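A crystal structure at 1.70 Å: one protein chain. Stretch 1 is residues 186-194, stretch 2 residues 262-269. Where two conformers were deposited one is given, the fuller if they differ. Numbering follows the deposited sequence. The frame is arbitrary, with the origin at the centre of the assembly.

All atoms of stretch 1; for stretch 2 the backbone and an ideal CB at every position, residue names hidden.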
# COMPACT_ATOMS: atom_id res chain seq x y z
N ALA A 186 2.43 -7.70 8.18
CA ALA A 186 1.15 -7.31 8.74
C ALA A 186 1.15 -7.36 10.27
O ALA A 186 1.55 -8.38 10.86
CB ALA A 186 0.04 -8.21 8.22
N SER A 187 0.67 -6.29 10.92
CA SER A 187 0.58 -6.25 12.37
C SER A 187 -0.87 -6.28 12.82
O SER A 187 -1.79 -6.06 12.03
CB SER A 187 1.26 -4.98 12.93
OG SER A 187 0.53 -3.79 12.63
N THR A 188 -1.09 -6.53 14.13
CA THR A 188 -2.44 -6.59 14.70
C THR A 188 -2.66 -5.40 15.62
O THR A 188 -1.73 -4.67 15.95
CB THR A 188 -2.64 -7.87 15.51
OG1 THR A 188 -1.79 -7.80 16.69
CG2 THR A 188 -2.27 -9.09 14.67
N ASN A 189 -3.90 -5.25 16.11
CA ASN A 189 -4.24 -4.08 16.91
C ASN A 189 -3.61 -4.12 18.29
O ASN A 189 -3.53 -3.07 18.93
CB ASN A 189 -5.78 -3.87 17.02
CG ASN A 189 -6.54 -5.05 17.64
OD1 ASN A 189 -7.72 -4.90 17.98
ND2 ASN A 189 -5.92 -6.19 17.75
N SER A 190 -3.08 -5.27 18.72
CA SER A 190 -2.32 -5.33 19.97
C SER A 190 -0.83 -5.18 19.73
O SER A 190 -0.03 -5.41 20.65
CB SER A 190 -2.62 -6.65 20.68
OG SER A 190 -2.20 -7.73 19.89
N ASP A 191 -0.44 -4.81 18.49
CA ASP A 191 0.94 -4.65 18.08
C ASP A 191 1.66 -5.99 17.98
O ASP A 191 2.88 -6.04 18.05
CB ASP A 191 1.73 -3.70 18.99
CG ASP A 191 1.41 -2.23 18.74
OD1 ASP A 191 0.76 -1.89 17.72
OD2 ASP A 191 1.83 -1.41 19.55
N GLY A 192 0.94 -7.07 17.76
CA GLY A 192 1.60 -8.33 17.46
C GLY A 192 1.84 -8.53 15.98
O GLY A 192 1.29 -7.82 15.14
N SER A 193 2.68 -9.51 15.68
CA SER A 193 2.90 -9.93 14.30
C SER A 193 1.75 -10.86 13.95
O SER A 193 1.53 -11.84 14.66
CB SER A 193 4.26 -10.63 14.17
OG SER A 193 4.47 -11.09 12.84
N ALA A 194 1.01 -10.54 12.89
CA ALA A 194 -0.16 -11.35 12.54
C ALA A 194 0.26 -12.78 12.24
O ALA A 194 1.33 -13.00 11.68
CB ALA A 194 -0.86 -10.74 11.31
N UNK A 262 9.99 0.96 17.08
CA UNK A 262 10.16 -0.47 17.33
C UNK A 262 9.06 -0.93 18.28
O UNK A 262 9.21 -1.02 19.50
CB UNK A 262 11.54 -0.77 17.91
N UNK A 263 7.89 -1.22 17.70
CA UNK A 263 6.72 -1.51 18.50
C UNK A 263 6.23 -2.93 18.44
O UNK A 263 5.35 -3.26 19.22
CB UNK A 263 5.58 -0.58 18.08
N UNK A 264 6.67 -3.74 17.47
CA UNK A 264 6.05 -5.04 17.30
C UNK A 264 6.52 -5.99 18.40
O UNK A 264 7.72 -6.08 18.70
CB UNK A 264 6.37 -5.61 15.92
N UNK A 265 5.57 -6.71 18.97
CA UNK A 265 5.80 -7.71 20.00
C UNK A 265 5.86 -9.08 19.33
O UNK A 265 4.98 -9.41 18.53
CB UNK A 265 4.71 -7.66 21.07
N UNK A 266 6.88 -9.87 19.66
CA UNK A 266 6.96 -11.23 19.15
C UNK A 266 7.10 -11.36 17.65
O UNK A 266 6.53 -12.27 17.05
CB UNK A 266 5.71 -12.00 19.59
N UNK A 267 7.81 -10.44 17.02
CA UNK A 267 8.19 -10.58 15.62
C UNK A 267 9.06 -11.82 15.44
O UNK A 267 9.93 -12.08 16.27
CB UNK A 267 8.93 -9.33 15.13
N UNK A 268 8.88 -12.58 14.39
CA UNK A 268 9.75 -13.74 14.15
C UNK A 268 11.24 -13.41 14.15
O UNK A 268 11.66 -12.29 13.87
CB UNK A 268 9.38 -14.38 12.81
N UNK A 269 12.09 -14.39 14.45
CA UNK A 269 13.52 -14.09 14.56
C UNK A 269 14.08 -13.72 13.19
O UNK A 269 13.66 -14.25 12.16
CB UNK A 269 14.28 -15.28 15.14

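Position 262 gives little to reason from: no atom of stretch 1 lies within 5.5 Å of the ideal CB, so almost any side chain would be compatible. The deposited residue is Thr262, which makes no contact with stretch 1.

At position 263 the CA-to-CB bond points sideways, yet the ideal CB lies 4.1 Å from Asp191 OD2. A nearby carboxylate favours a basic or hydrogen-bonding side chain, though a small neutral one would also fit. The residue is Lys263. Its NZ stands 4.3 Å from Asp191 OD2, beyond salt-bridge range, and a water mediates instead: it donates to Asp191 OD2 (2.6 Å from its O) and to Lys263 O (2.8 Å), and accepts from Lys263 NZ (2.9 Å). Charge and backbone are thus tied together through one solvent site.

Position 264 also starts sideways, its ideal CB 4.1 Å from Asp191 O and 5.4 Å from both Ser193 N and Gly192 C. Beyond it lie Ser187 CB and the Gly192-Ser193 backbone, surfaces that a branched or long aliphatic chain could cover; Val, Leu, Ile or Met would be reasonable. It is Ile264, with chi1 and chi2 both m. CD1 reaches 3.6 Å from Ser187 CB, while CG2 lies 3.9 Å from Ser193 N and 4.1 Å from Gly192 C, so the two branches touch different parts of stretch 1. Its CA also makes a CA-H...O contact with Asp191 O at 3.4 Å.

At position 265 the backbone supplies the main evidence: its N donates to Asp191 O at 2.9 Å, with a nearly straight angle of 173°. Any residue except proline could make this bond. With CB sideways, 3.9 Å from Asp191 O, a small or polar side chain suits. Ser265 is deposited, chi1 t. A second water accepts from Ser193 N (2.9 Å from its O) and donates to Ser265 O (2.6 Å).

Position 266 has phi/psi of 63/36; the positive phi favours glycine, with Asn or Asp as alternatives. Gly266 occupies it, and its O receives a weak bond from the second water, 3.0 Å from the water O.

The ideal CB at position 267 is 4.9 Å from Ser193 CB, a loose approach that many side chains would tolerate. Ala267 adds little, its CA lying 4.2 Å from Ser193 CB.

Position 268, with phi -54, permits proline without requiring it; stretch 1 leaves its ideal CB free. The ring of Pro268 turns back, placing CD 3.6 Å from Ser193 OG.

Position 269 is out of reach and unconstrained by stretch 1; Lys269 makes no contact.

Stretch 2 (262-269) TKISGAPK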
# COMPACT_ATOMS: atom_id res chain seq x y z
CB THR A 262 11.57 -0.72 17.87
OG1 THR A 262 12.52 -0.52 16.82
CG2 THR A 262 11.70 -2.12 18.33
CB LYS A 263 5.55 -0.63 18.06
CG LYS A 263 5.87 0.75 18.19
CD LYS A 263 6.20 1.02 19.65
CE LYS A 263 4.98 1.36 20.55
NZ LYS A 263 4.92 0.55 21.82
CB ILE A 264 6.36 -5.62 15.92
CG1 ILE A 264 5.80 -4.69 14.84
CG2 ILE A 264 5.67 -6.98 15.76
CD1 ILE A 264 4.29 -4.53 14.87
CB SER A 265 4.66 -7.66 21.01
OG SER A 265 4.86 -8.57 22.08
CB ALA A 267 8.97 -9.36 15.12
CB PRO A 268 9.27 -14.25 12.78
CG PRO A 268 7.83 -13.85 12.73
CD PRO A 268 7.77 -12.50 13.42
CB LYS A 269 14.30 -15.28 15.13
CG LYS A 269 14.52 -16.41 14.14
CD LYS A 269 15.94 -16.98 14.24
CE LYS A 269 16.09 -18.25 13.40
NZ LYS A 269 15.17 -19.35 13.84
O HOH W 1 3.80 -2.06 21.18
O HOH W 2 3.66 -11.45 17.61
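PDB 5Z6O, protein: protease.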